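Local coordinates for protein RavA (PDB 6WO6) that is a Legionella pneumophila effector of undefined biochemical activity, built as an elongated all-helical chain and presumably acting on the host cell during invasion, at residues L13-E18 with V49-V54; K89-L94 with D125-N130; A133-L138 with A165-A170; S216-L221 with I249-A254; F255-D260 with I289-L294. The protein carries 2 engineered substitutions. One frame throughout, in Å; residues are numbered along the deposited sequence.

Interaction 1. Residues L13-E18 with V49-V54; sequences LEHPYE and VLECPV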
# COMPACT_ATOMS: atom_id res chain seq x y z
N LEU A 13 -31.72 20.89 -11.85
CA LEU A 13 -32.00 20.01 -10.72
C LEU A 13 -30.81 19.98 -9.78
O LEU A 13 -29.65 19.90 -10.21
CB LEU A 13 -32.32 18.60 -11.22
CG LEU A 13 -33.51 18.46 -12.16
CD1 LEU A 13 -33.63 17.03 -12.67
CD2 LEU A 13 -34.79 18.88 -11.46
N GLU A 14 -31.09 20.04 -8.48
CA GLU A 14 -30.02 20.02 -7.49
C GLU A 14 -29.68 18.63 -6.98
O GLU A 14 -28.57 18.41 -6.49
CB GLU A 14 -30.37 20.93 -6.30
CG GLU A 14 -31.67 20.61 -5.59
CD GLU A 14 -32.07 21.69 -4.60
OE1 GLU A 14 -31.81 22.88 -4.88
OE2 GLU A 14 -32.63 21.34 -3.53
N HIS A 15 -30.61 17.68 -7.10
CA HIS A 15 -30.36 16.27 -6.80
C HIS A 15 -30.84 15.45 -7.99
O HIS A 15 -31.91 14.82 -7.93
CB HIS A 15 -31.04 15.84 -5.50
CG HIS A 15 -30.56 16.58 -4.29
ND1 HIS A 15 -29.24 16.55 -3.87
CD2 HIS A 15 -31.21 17.37 -3.41
CE1 HIS A 15 -29.11 17.29 -2.79
NE2 HIS A 15 -30.29 17.80 -2.48
N PRO A 16 -30.08 15.43 -9.08
CA PRO A 16 -30.57 14.76 -10.30
C PRO A 16 -30.81 13.27 -10.14
O PRO A 16 -31.70 12.73 -10.81
CB PRO A 16 -29.47 15.06 -11.33
CG PRO A 16 -28.27 15.41 -10.52
CD PRO A 16 -28.79 16.10 -9.31
N TYR A 17 -30.04 12.57 -9.30
CA TYR A 17 -30.24 11.13 -9.17
C TYR A 17 -31.54 10.81 -8.45
O TYR A 17 -32.24 9.85 -8.80
CB TYR A 17 -29.06 10.47 -8.46
CG TYR A 17 -29.27 8.98 -8.29
CD1 TYR A 17 -29.18 8.12 -9.38
CD2 TYR A 17 -29.58 8.44 -7.05
CE1 TYR A 17 -29.38 6.76 -9.23
CE2 TYR A 17 -29.79 7.08 -6.89
CZ TYR A 17 -29.69 6.24 -7.99
OH TYR A 17 -29.89 4.89 -7.85
N GLU A 18 -31.89 11.60 -7.43
CA GLU A 18 -33.15 11.38 -6.73
C GLU A 18 -34.35 11.59 -7.64
O GLU A 18 -35.39 10.94 -7.47
CB GLU A 18 -33.24 12.29 -5.51
CG GLU A 18 -32.06 12.17 -4.54
N VAL A 49 -24.74 10.68 -12.64
CA VAL A 49 -23.97 9.48 -12.35
C VAL A 49 -23.15 9.64 -11.07
O VAL A 49 -22.95 8.67 -10.33
CB VAL A 49 -23.10 9.12 -13.57
CG1 VAL A 49 -21.78 8.51 -13.15
CG2 VAL A 49 -23.85 8.15 -14.47
N LEU A 50 -22.67 10.85 -10.78
CA LEU A 50 -21.92 11.08 -9.55
C LEU A 50 -22.78 10.81 -8.33
O LEU A 50 -22.36 10.10 -7.41
CB LEU A 50 -21.38 12.51 -9.52
CG LEU A 50 -20.02 12.74 -10.17
CD1 LEU A 50 -19.81 14.21 -10.48
CD2 LEU A 50 -18.91 12.22 -9.27
N GLU A 51 -23.99 11.37 -8.29
CA GLU A 51 -24.82 11.25 -7.10
C GLU A 51 -25.34 9.83 -6.86
O GLU A 51 -25.85 9.56 -5.77
CB GLU A 51 -26.00 12.21 -7.17
CG GLU A 51 -25.60 13.67 -7.11
CD GLU A 51 -26.79 14.58 -6.96
OE1 GLU A 51 -26.59 15.80 -6.76
OE2 GLU A 51 -27.93 14.07 -7.04
N CYS A 52 -25.23 8.94 -7.84
CA CYS A 52 -25.72 7.58 -7.68
C CYS A 52 -24.79 6.78 -6.77
O CYS A 52 -23.61 6.62 -7.11
CB CYS A 52 -25.85 6.89 -9.03
SG CYS A 52 -26.24 5.14 -8.93
N PRO A 53 -25.25 6.27 -5.63
CA PRO A 53 -24.38 5.48 -4.76
C PRO A 53 -23.95 4.19 -5.46
O PRO A 53 -24.59 3.71 -6.39
CB PRO A 53 -25.25 5.18 -3.54
CG PRO A 53 -26.37 6.18 -3.60
CD PRO A 53 -26.60 6.43 -5.06
N VAL A 54 -22.83 3.63 -4.98
CA VAL A 54 -22.25 2.46 -5.63
C VAL A 54 -23.21 1.28 -5.58
O VAL A 54 -23.40 0.57 -6.58
CB VAL A 54 -20.89 2.12 -4.99
CG1 VAL A 54 -20.37 0.80 -5.53
CG2 VAL A 54 -19.90 3.24 -5.25
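The Y17 ring lies with one face against the backbone of C52, whose CA stands 3.8 Å from the ring centroid and only 8° off the normal, a CH-pi contact almost dead centre. From there the C52 side chain runs out over the ring: CB lies over the same face, and SG, anti to its backbone N, reaches Y17 CE1 at 3.5 Å in an oblique approach. P53 CD comes obliquely to Y17 CE2 on the other flank, at 3.7 Å. The ring is carried here by a first torsion that sets CG anti to the backbone N. Y17 OH is hydrogen-bonded to E56 OE1, and the ring of F60 meets the Y17 ring edge-to-face, which would help to fix the ring's orientation.

The second flat group is the carboxylate of E51, delivered by a chain extended beyond CG. Y17 N donates to E51 OE2 in a weak but nearly straight hydrogen bond (3.4 Å, 168°), and E51 OE2 also lies 3.2 Å from P16 CD. The H15 ring is turned 46° from the carboxylate plane. H15 holds the N-cap position, and the acid near the start of helix 16-20 would probably be favoured as the anion. Together these form a Cys sulfur-aromatic contact beside an acid at a helix N-terminus, joining helix 16-20 to the end of helix 38-51.

Interaction 2. Residues K89-L94 with D125-N130; sequences KRIISL and DVLTNN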
# COMPACT_ATOMS: atom_id res chain seq x y z
N LYS A 89 -18.58 3.12 -13.60
CA LYS A 89 -18.54 1.68 -13.33
C LYS A 89 -17.13 1.14 -13.49
O LYS A 89 -16.64 0.39 -12.63
CB LYS A 89 -19.51 0.95 -14.26
CG LYS A 89 -19.55 -0.56 -14.07
CD LYS A 89 -20.04 -0.93 -12.68
CE LYS A 89 -19.09 -1.90 -11.99
NZ LYS A 89 -19.32 -1.94 -10.52
N ARG A 90 -16.45 1.51 -14.57
CA ARG A 90 -15.10 1.00 -14.81
C ARG A 90 -14.11 1.55 -13.79
O ARG A 90 -13.15 0.85 -13.44
CB ARG A 90 -14.65 1.33 -16.23
CG ARG A 90 -15.44 0.60 -17.29
CD ARG A 90 -14.96 0.95 -18.69
NE ARG A 90 -15.81 0.35 -19.71
CZ ARG A 90 -15.62 0.49 -21.01
NH1 ARG A 90 -14.59 1.19 -21.46
NH2 ARG A 90 -16.45 -0.09 -21.87
N ILE A 91 -14.31 2.78 -13.30
CA ILE A 91 -13.39 3.29 -12.29
C ILE A 91 -13.65 2.62 -10.94
O ILE A 91 -12.72 2.21 -10.24
CB ILE A 91 -13.49 4.82 -12.19
CG1 ILE A 91 -12.84 5.46 -13.42
CG2 ILE A 91 -12.83 5.32 -10.91
CD1 ILE A 91 -12.98 6.96 -13.48
N ILE A 92 -14.92 2.49 -10.55
CA ILE A 92 -15.25 1.95 -9.23
C ILE A 92 -14.97 0.46 -9.16
O ILE A 92 -14.64 -0.07 -8.08
CB ILE A 92 -16.71 2.30 -8.88
CG1 ILE A 92 -16.77 3.69 -8.23
CG2 ILE A 92 -17.34 1.25 -7.98
CD1 ILE A 92 -15.83 3.86 -7.06
N SER A 93 -15.05 -0.26 -10.28
CA SER A 93 -14.73 -1.68 -10.27
C SER A 93 -13.27 -1.96 -9.97
O SER A 93 -12.91 -3.12 -9.76
CB SER A 93 -15.12 -2.32 -11.61
OG SER A 93 -14.39 -1.73 -12.68
N LEU A 94 -12.42 -0.93 -9.94
CA LEU A 94 -11.06 -1.11 -9.44
C LEU A 94 -11.07 -1.45 -7.95
O LEU A 94 -10.20 -2.19 -7.48
CB LEU A 94 -10.22 0.14 -9.69
CG LEU A 94 -9.97 0.56 -11.14
CD1 LEU A 94 -9.27 1.90 -11.20
CD2 LEU A 94 -9.15 -0.50 -11.87
N ASP A 125 -13.74 13.51 -10.85
CA ASP A 125 -14.70 13.64 -9.75
C ASP A 125 -14.99 12.29 -9.10
O ASP A 125 -15.16 12.21 -7.88
CB ASP A 125 -15.99 14.29 -10.24
CG ASP A 125 -15.80 15.75 -10.60
OD1 ASP A 125 -14.90 16.39 -10.01
OD2 ASP A 125 -16.53 16.26 -11.48
N VAL A 126 -15.06 11.23 -9.90
CA VAL A 126 -15.22 9.89 -9.34
C VAL A 126 -13.97 9.48 -8.57
O VAL A 126 -14.06 8.83 -7.51
CB VAL A 126 -15.57 8.87 -10.45
CG1 VAL A 126 -15.60 7.46 -9.89
CG2 VAL A 126 -16.90 9.21 -11.07
N LEU A 127 -12.80 9.87 -9.06
CA LEU A 127 -11.55 9.53 -8.38
C LEU A 127 -11.38 10.30 -7.08
O LEU A 127 -10.66 9.85 -6.19
CB LEU A 127 -10.36 9.79 -9.30
CG LEU A 127 -10.18 8.82 -10.46
CD1 LEU A 127 -9.11 9.32 -11.42
CD2 LEU A 127 -9.82 7.44 -9.94
N THR A 128 -12.03 11.46 -6.96
CA THR A 128 -11.84 12.31 -5.79
C THR A 128 -12.20 11.57 -4.51
O THR A 128 -13.28 10.97 -4.41
CB THR A 128 -12.68 13.59 -5.93
OG1 THR A 128 -12.03 14.47 -6.86
CG2 THR A 128 -12.83 14.29 -4.59
N ASN A 129 -11.28 11.60 -3.55
CA ASN A 129 -11.35 10.92 -2.26
C ASN A 129 -11.24 9.40 -2.38
O ASN A 129 -11.49 8.69 -1.40
CB ASN A 129 -12.63 11.27 -1.48
CG ASN A 129 -12.64 12.71 -1.01
OD1 ASN A 129 -11.59 13.33 -0.87
ND2 ASN A 129 -13.83 13.24 -0.75
N ASN A 130 -10.84 8.89 -3.54
CA ASN A 130 -10.59 7.46 -3.72
C ASN A 130 -9.22 7.19 -4.32
O ASN A 130 -8.93 6.04 -4.68
CB ASN A 130 -11.67 6.82 -4.59
CG ASN A 130 -13.04 6.83 -3.93
OD1 ASN A 130 -13.16 6.63 -2.72
ND2 ASN A 130 -14.07 7.06 -4.73
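Two helices meet here near their C-terminal ends: helix 77-92 and helix 120-127, the latter closed by a type II beta turn from L127 to N130 that leads to helix 131-141. The branched side chains do the work. I91 points at the partner, and its CG2, anti to the backbone N, is the methyl that two partners share: it touches V126 CG1 at 3.6 Å and L127 CD2 at 3.8 Å. V126 offers CG1 because that branch too stands anti to its own N (chi1 174°), while L127 leaves its helix to the side and brings its CD2 across, at about a right angle to I91. I92 adds a looser flank, CG1 lying 4.3 Å from V126 CG1. In the turn, the backbone bond from N130 N to L127 O measures 2.8 Å, and N130 ND2 reaches back to V126 O in a weak bond of 3.3 Å. Around the patch, F116 packs on I91, L50 on V126 and I134 on L127. The closest approaches are between methyls, with I92 CD1 also 4.3 Å from N130 ND2; the contact rests mainly on dispersion and burial, while N130 N and ND2 bond back within their own segment.

Interaction 3. Residues A133-L138 with A165-A170; sequences AIALRL and AKVGHA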
# COMPACT_ATOMS: atom_id res chain seq x y z
N ALA A 133 -7.04 4.81 -1.97
CA ALA A 133 -7.54 3.44 -1.94
C ALA A 133 -7.21 2.70 -3.23
O ALA A 133 -6.74 1.56 -3.19
CB ALA A 133 -9.05 3.43 -1.69
N ILE A 134 -7.43 3.35 -4.37
CA ILE A 134 -7.18 2.69 -5.65
C ILE A 134 -5.68 2.48 -5.86
O ILE A 134 -5.26 1.44 -6.37
CB ILE A 134 -7.80 3.49 -6.81
CG1 ILE A 134 -9.32 3.58 -6.65
CG2 ILE A 134 -7.46 2.86 -8.14
CD1 ILE A 134 -10.00 4.42 -7.72
N ALA A 135 -4.87 3.46 -5.46
CA ALA A 135 -3.42 3.29 -5.58
C ALA A 135 -2.93 2.14 -4.71
O ALA A 135 -2.08 1.35 -5.13
CB ALA A 135 -2.71 4.59 -5.22
N LEU A 136 -3.47 2.02 -3.49
CA LEU A 136 -3.11 0.90 -2.62
C LEU A 136 -3.51 -0.43 -3.25
O LEU A 136 -2.73 -1.39 -3.25
CB LEU A 136 -3.78 1.07 -1.26
CG LEU A 136 -3.54 -0.05 -0.25
CD1 LEU A 136 -2.21 0.13 0.46
CD2 LEU A 136 -4.68 -0.15 0.74
N ARG A 137 -4.73 -0.50 -3.80
CA ARG A 137 -5.18 -1.74 -4.42
C ARG A 137 -4.30 -2.13 -5.60
O ARG A 137 -3.93 -3.30 -5.76
CB ARG A 137 -6.64 -1.60 -4.86
CG ARG A 137 -7.28 -2.91 -5.28
CD ARG A 137 -7.81 -3.67 -4.08
NE ARG A 137 -8.13 -5.06 -4.41
CZ ARG A 137 -9.21 -5.44 -5.10
NH1 ARG A 137 -10.08 -4.53 -5.53
NH2 ARG A 137 -9.42 -6.72 -5.35
N LEU A 138 -3.95 -1.15 -6.44
CA LEU A 138 -3.11 -1.43 -7.60
C LEU A 138 -1.71 -1.87 -7.16
O LEU A 138 -1.14 -2.80 -7.75
CB LEU A 138 -3.03 -0.21 -8.51
CG LEU A 138 -4.32 0.20 -9.23
CD1 LEU A 138 -4.07 1.39 -10.15
CD2 LEU A 138 -4.89 -0.98 -10.01
N ALA A 165 -0.13 10.57 -9.29
CA ALA A 165 0.92 10.77 -8.30
C ALA A 165 0.81 9.75 -7.17
O ALA A 165 1.82 9.17 -6.75
CB ALA A 165 0.84 12.19 -7.75
N LYS A 166 -0.42 9.51 -6.68
CA LYS A 166 -0.60 8.54 -5.60
C LYS A 166 -0.23 7.13 -6.06
O LYS A 166 0.34 6.35 -5.29
CB LYS A 166 -2.03 8.58 -5.09
CG LYS A 166 -2.42 9.89 -4.41
CD LYS A 166 -1.60 10.16 -3.16
CE LYS A 166 -1.94 11.51 -2.58
NZ LYS A 166 -1.00 11.90 -1.49
N VAL A 167 -0.56 6.79 -7.31
CA VAL A 167 -0.21 5.46 -7.82
C VAL A 167 1.31 5.31 -7.90
O VAL A 167 1.86 4.27 -7.53
CB VAL A 167 -0.88 5.22 -9.19
CG1 VAL A 167 -0.23 4.04 -9.90
CG2 VAL A 167 -2.36 4.95 -8.99
N GLY A 168 2.00 6.35 -8.38
CA GLY A 168 3.45 6.32 -8.36
C GLY A 168 4.01 6.12 -6.96
O GLY A 168 4.93 5.32 -6.75
N HIS A 169 3.44 6.83 -5.98
CA HIS A 169 3.93 6.72 -4.61
C HIS A 169 3.74 5.31 -4.05
O HIS A 169 4.66 4.74 -3.44
CB HIS A 169 3.22 7.75 -3.73
CG HIS A 169 3.57 9.17 -4.04
ND1 HIS A 169 2.82 10.24 -3.60
CD2 HIS A 169 4.60 9.69 -4.74
CE1 HIS A 169 3.37 11.36 -4.03
NE2 HIS A 169 4.46 11.06 -4.72
N ALA A 170 2.55 4.74 -4.24
CA ALA A 170 2.28 3.40 -3.73
C ALA A 170 3.17 2.36 -4.41
O ALA A 170 3.67 1.44 -3.74
CB ALA A 170 0.81 3.05 -3.91
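K166 is the first residue of 165-170 to meet helix 133-138. Its CB lies 4.0 Å from A135 CB, but the chain bends at chi2 (-63°) and carries the ammonium off to a salt bridge with E202, so only the root of this lysine belongs to the interface. Its carbonyl matters more: K166 O lies 3.5 Å from A135 CB, which thus sits against the peptide joining K166 to V167. One step on, V167 turns CG2 inward, the branch beside its backbone N, while CG1 stands anti to that nitrogen (chi1 164°). CG2 touches A135 CB at 3.8 Å and also the CD1 tip of L138 at 4.1 Å, the L138 and V167 side chains crossing obliquely. Last comes A170, three residues further round the helix, whose CB faces A135 O at 3.6 Å. A135 is therefore framed by K166, V167 and A170, with F203 packing on both A135 and A170.

The two short helical segments cross at a signed angle of -38°, and their axes approach to 8.4 Å. Such closeness is consistent with alanine at the crossing, where small side chains let the backbones come near (A135 CA and V167 CA are 4.5 Å apart). K166 O is meanwhile used by A170 N within its own helix, so what joins the pair is van der Waals contact between methyls and peptide groups, shielded in the core.

Interaction 4. Residues S216-L221 with I249-A254; sequences SIAGKL and IKVQSA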
# COMPACT_ATOMS: atom_id res chain seq x y z
N SER A 216 13.39 -11.60 11.42
CA SER A 216 14.48 -11.61 10.45
C SER A 216 14.88 -10.20 10.05
O SER A 216 16.08 -9.88 9.97
CB SER A 216 14.07 -12.42 9.22
OG SER A 216 14.94 -12.18 8.13
N ILE A 217 13.90 -9.34 9.80
CA ILE A 217 14.19 -7.96 9.42
C ILE A 217 14.93 -7.25 10.55
O ILE A 217 15.88 -6.51 10.31
CB ILE A 217 12.89 -7.22 9.04
CG1 ILE A 217 12.17 -7.94 7.91
CG2 ILE A 217 13.19 -5.78 8.65
CD1 ILE A 217 10.75 -7.47 7.71
N ALA A 218 14.50 -7.48 11.80
CA ALA A 218 15.15 -6.83 12.93
C ALA A 218 16.58 -7.32 13.10
O ALA A 218 17.48 -6.53 13.41
CB ALA A 218 14.34 -7.07 14.20
N GLY A 219 16.81 -8.62 12.89
CA GLY A 219 18.16 -9.14 12.96
C GLY A 219 19.07 -8.52 11.91
O GLY A 219 20.18 -8.08 12.21
N LYS A 220 18.59 -8.48 10.66
CA LYS A 220 19.39 -7.88 9.59
C LYS A 220 19.61 -6.39 9.82
O LYS A 220 20.67 -5.87 9.49
CB LYS A 220 18.74 -8.13 8.23
CG LYS A 220 18.62 -9.60 7.86
CD LYS A 220 18.45 -9.78 6.36
CE LYS A 220 18.13 -11.21 5.99
NZ LYS A 220 16.74 -11.58 6.39
N LEU A 221 18.62 -5.70 10.39
CA LEU A 221 18.79 -4.29 10.71
C LEU A 221 19.87 -4.10 11.77
O LEU A 221 20.80 -3.30 11.59
CB LEU A 221 17.47 -3.68 11.18
CG LEU A 221 16.47 -3.28 10.09
CD1 LEU A 221 15.17 -2.79 10.71
CD2 LEU A 221 17.08 -2.22 9.19
N ILE A 249 9.10 -3.13 18.40
CA ILE A 249 9.59 -3.88 19.55
C ILE A 249 10.82 -4.69 19.17
O ILE A 249 11.86 -4.64 19.84
CB ILE A 249 8.48 -4.78 20.13
CG1 ILE A 249 7.26 -3.95 20.53
CG2 ILE A 249 8.99 -5.56 21.32
CD1 ILE A 249 6.09 -4.79 21.01
N LYS A 250 10.72 -5.45 18.07
CA LYS A 250 11.80 -6.36 17.71
C LYS A 250 13.05 -5.60 17.28
O LYS A 250 14.16 -5.99 17.64
CB LYS A 250 11.34 -7.31 16.60
CG LYS A 250 10.08 -8.10 16.95
CD LYS A 250 10.33 -9.58 17.08
CE LYS A 250 9.03 -10.30 17.40
NZ LYS A 250 9.23 -11.75 17.66
N VAL A 251 12.89 -4.51 16.52
CA VAL A 251 14.05 -3.75 16.07
C VAL A 251 14.78 -3.13 17.26
O VAL A 251 16.01 -3.18 17.35
CB VAL A 251 13.62 -2.68 15.04
CG1 VAL A 251 14.72 -1.66 14.83
CG2 VAL A 251 13.26 -3.34 13.72
N GLN A 252 14.03 -2.55 18.20
CA GLN A 252 14.67 -1.95 19.36
C GLN A 252 15.35 -3.00 20.22
O GLN A 252 16.47 -2.79 20.71
CB GLN A 252 13.65 -1.14 20.16
CG GLN A 252 13.07 0.04 19.38
CD GLN A 252 12.29 1.01 20.25
OE1 GLN A 252 12.86 1.91 20.87
NE2 GLN A 252 10.97 0.85 20.29
N SER A 253 14.72 -4.17 20.39
CA SER A 253 15.35 -5.21 21.20
C SER A 253 16.58 -5.80 20.52
O SER A 253 17.54 -6.18 21.19
CB SER A 253 14.34 -6.31 21.53
OG SER A 253 14.44 -7.38 20.62
N ALA A 254 16.59 -5.87 19.18
CA ALA A 254 17.77 -6.37 18.48
C ALA A 254 18.92 -5.39 18.59
O ALA A 254 20.08 -5.79 18.79
CB ALA A 254 17.43 -6.65 17.02
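A close helix-helix crossing with alanine at its centre joins helix 214-224 to helix 246-265, the two short segments meeting at a signed angle of -34° with their axes 8.4 Å apart at closest approach. Methyl-to-backbone contacts come first. A218 CB rests 3.6 Å from K250 O, over the peptide that leads into V251, and A254 CB in turn faces A218 O at the same 3.6 Å; each alanine thus packs against the other helix's main chain, which is consistent with the axes coming so near. Among side chains proper, V251 CG2 meets two partners. Placed beside its backbone N, with CG1 anti (chi1 165°), it reaches L221 CD1 at 3.6 Å and A218 CB at 3.9 Å, L221 and V251 crossing obliquely. The polar element stays at the margin. Of its side chain K250 contributes only CB, 3.8 Å from A218 CB, before the chain turns away to a salt bridge between NZ and E286, while F287 packs on A254. The charged end is therefore away from the methyl-lined crossing. K250 O receives A254 N at 2.9 Å and also a weak hydrogen bond from S253 OG at 3.3 Å.

Interaction 5. Residues F255-D260 with I289-L294; sequences FALRRD and ILFPEL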
# COMPACT_ATOMS: atom_id res chain seq x y z
N PHE A 255 18.64 -4.09 18.45
CA PHE A 255 19.68 -3.09 18.71
C PHE A 255 20.22 -3.22 20.13
O PHE A 255 21.43 -3.16 20.35
CB PHE A 255 19.13 -1.68 18.47
CG PHE A 255 18.98 -1.32 17.03
CD1 PHE A 255 19.88 -1.79 16.08
CD2 PHE A 255 17.95 -0.49 16.61
CE1 PHE A 255 19.74 -1.45 14.74
CE2 PHE A 255 17.81 -0.15 15.27
CZ PHE A 255 18.71 -0.63 14.34
N ALA A 256 19.32 -3.39 21.11
CA ALA A 256 19.75 -3.55 22.50
C ALA A 256 20.63 -4.78 22.67
O ALA A 256 21.63 -4.74 23.40
CB ALA A 256 18.53 -3.63 23.42
N LEU A 257 20.28 -5.88 22.01
CA LEU A 257 21.07 -7.10 22.12
C LEU A 257 22.45 -6.92 21.52
O LEU A 257 23.45 -7.41 22.07
CB LEU A 257 20.35 -8.27 21.45
CG LEU A 257 21.17 -9.56 21.35
CD1 LEU A 257 21.54 -10.08 22.73
CD2 LEU A 257 20.44 -10.61 20.54
N ARG A 258 22.54 -6.23 20.38
CA ARG A 258 23.86 -5.94 19.81
C ARG A 258 24.68 -5.08 20.76
O ARG A 258 25.89 -5.31 20.93
CB ARG A 258 23.72 -5.27 18.45
CG ARG A 258 24.96 -4.51 18.03
CD ARG A 258 25.24 -4.65 16.55
NE ARG A 258 26.33 -3.78 16.12
CZ ARG A 258 26.84 -3.76 14.89
NH1 ARG A 258 26.35 -4.57 13.96
NH2 ARG A 258 27.83 -2.94 14.60
N ARG A 259 24.06 -4.08 21.38
CA ARG A 259 24.78 -3.27 22.36
C ARG A 259 25.28 -4.13 23.52
O ARG A 259 26.41 -3.96 23.98
CB ARG A 259 23.88 -2.14 22.88
CG ARG A 259 24.64 -0.88 23.26
CD ARG A 259 23.91 -0.05 24.31
NE ARG A 259 24.60 -0.09 25.59
CZ ARG A 259 24.35 0.72 26.61
NH1 ARG A 259 23.40 1.65 26.51
NH2 ARG A 259 25.04 0.61 27.74
N ASP A 260 24.43 -5.05 23.99
CA ASP A 260 24.82 -5.95 25.07
C ASP A 260 26.02 -6.80 24.67
O ASP A 260 26.97 -6.96 25.44
CB ASP A 260 23.63 -6.82 25.46
CG ASP A 260 23.79 -7.46 26.83
OD1 ASP A 260 24.77 -7.15 27.53
OD2 ASP A 260 22.91 -8.27 27.20
N ILE A 289 21.81 -14.34 13.99
CA ILE A 289 22.62 -13.83 12.88
C ILE A 289 23.65 -12.82 13.36
O ILE A 289 24.67 -12.61 12.69
CB ILE A 289 21.69 -13.22 11.80
CG1 ILE A 289 22.46 -12.97 10.50
CG2 ILE A 289 21.06 -11.93 12.30
CD1 ILE A 289 21.61 -12.37 9.41
N LEU A 290 23.42 -12.20 14.52
CA LEU A 290 24.36 -11.20 15.02
C LEU A 290 25.69 -11.81 15.44
O LEU A 290 26.72 -11.13 15.39
CB LEU A 290 23.73 -10.46 16.21
CG LEU A 290 22.74 -9.35 15.89
CD1 LEU A 290 22.08 -8.85 17.16
CD2 LEU A 290 23.46 -8.22 15.19
N PHE A 291 25.70 -13.09 15.85
CA PHE A 291 26.83 -13.59 16.62
C PHE A 291 28.08 -13.95 15.81
O PHE A 291 29.18 -13.56 16.21
CB PHE A 291 26.39 -14.79 17.47
CG PHE A 291 25.59 -14.40 18.67
CD1 PHE A 291 24.23 -14.13 18.57
CD2 PHE A 291 26.20 -14.27 19.91
CE1 PHE A 291 23.50 -13.77 19.68
CE2 PHE A 291 25.47 -13.90 21.02
CZ PHE A 291 24.12 -13.65 20.91
N PRO A 292 27.98 -14.68 14.69
CA PRO A 292 29.21 -15.03 13.96
C PRO A 292 30.03 -13.82 13.53
O PRO A 292 31.26 -13.86 13.61
CB PRO A 292 28.69 -15.82 12.75
CG PRO A 292 27.41 -16.40 13.22
CD PRO A 292 26.80 -15.34 14.09
N GLU A 293 29.39 -12.74 13.09
CA GLU A 293 30.13 -11.55 12.68
C GLU A 293 30.78 -10.87 13.88
O GLU A 293 31.99 -10.63 13.89
CB GLU A 293 29.20 -10.57 11.96
CG GLU A 293 29.51 -10.38 10.49
CD GLU A 293 28.66 -11.26 9.59
OE1 GLU A 293 28.76 -11.13 8.35
OE2 GLU A 293 27.87 -12.08 10.12
N LEU A 294 29.98 -10.54 14.90
CA LEU A 294 30.49 -9.76 16.02
C LEU A 294 31.45 -10.55 16.90
O LEU A 294 32.25 -9.93 17.62
CB LEU A 294 29.31 -9.23 16.85
CG LEU A 294 28.26 -8.46 16.05
CD1 LEU A 294 27.19 -7.89 16.97
CD2 LEU A 294 28.90 -7.36 15.22
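R258 NH1 is gripped twice, by weak hydrogen bonds to the carbonyl oxygens of A222 and L223 near the end of helix 214-224, while NE of the same guanidinium forms a salt bridge with E262. The charge therefore lies where a helix's C-terminal carbonyls would be expected to stabilise it. R258 starts with CG anti to the backbone N (chi1 159°) and bends at chi2, so its chain crosses L294 at about a right angle. L294 splits its two methyls along it: CD1 touches the aliphatic part at R258 CD, 3.8 Å away, and CD2 lies 4.0 Å above one face of the guanidinium, offset toward its rim. Nearer the backbone, L290 brings CD1 to both R258 CB and L257 CD2, 4.1 Å from each. L257 and L290 slide past one another in opposite directions, and L257 CD2 also approaches F291 CE1 obliquely at 4.5 Å.

The segment axes stand 11.4 Å apart at a signed angle of -36°, a separation bridged by leucine, arginine and phenylalanine side chains. Helix 246-265 thus packs on helix 290-294, with A222 and L223 of helix 214-224 against L290. L283 and C284 of helix 281-286 touch L257 and F291 respectively, and I324 of helix 311-327 also packs on F291.

The five contacts follow one another in series along the chain, each closing before the next opens, and they spread along an elongated helical body: the centres of interactions 1 and 5 lie about 62 Å apart. Interaction 2 touches both interaction 1 and interaction 3, through L50 against D125 and V126 and L127 against I134, with helices 120-127 and 131-141 consecutive in sequence. About 28 Å between centres separates interaction 3 from interaction 4. Interactions 4 and 5 share helix 246-265, their centres about 10 Å apart. Interactions 3 and 4 repeat the same kind of crossing, each with an 8.4 Å axis approach. Local pairings between helices near in sequence thus build an extended shape.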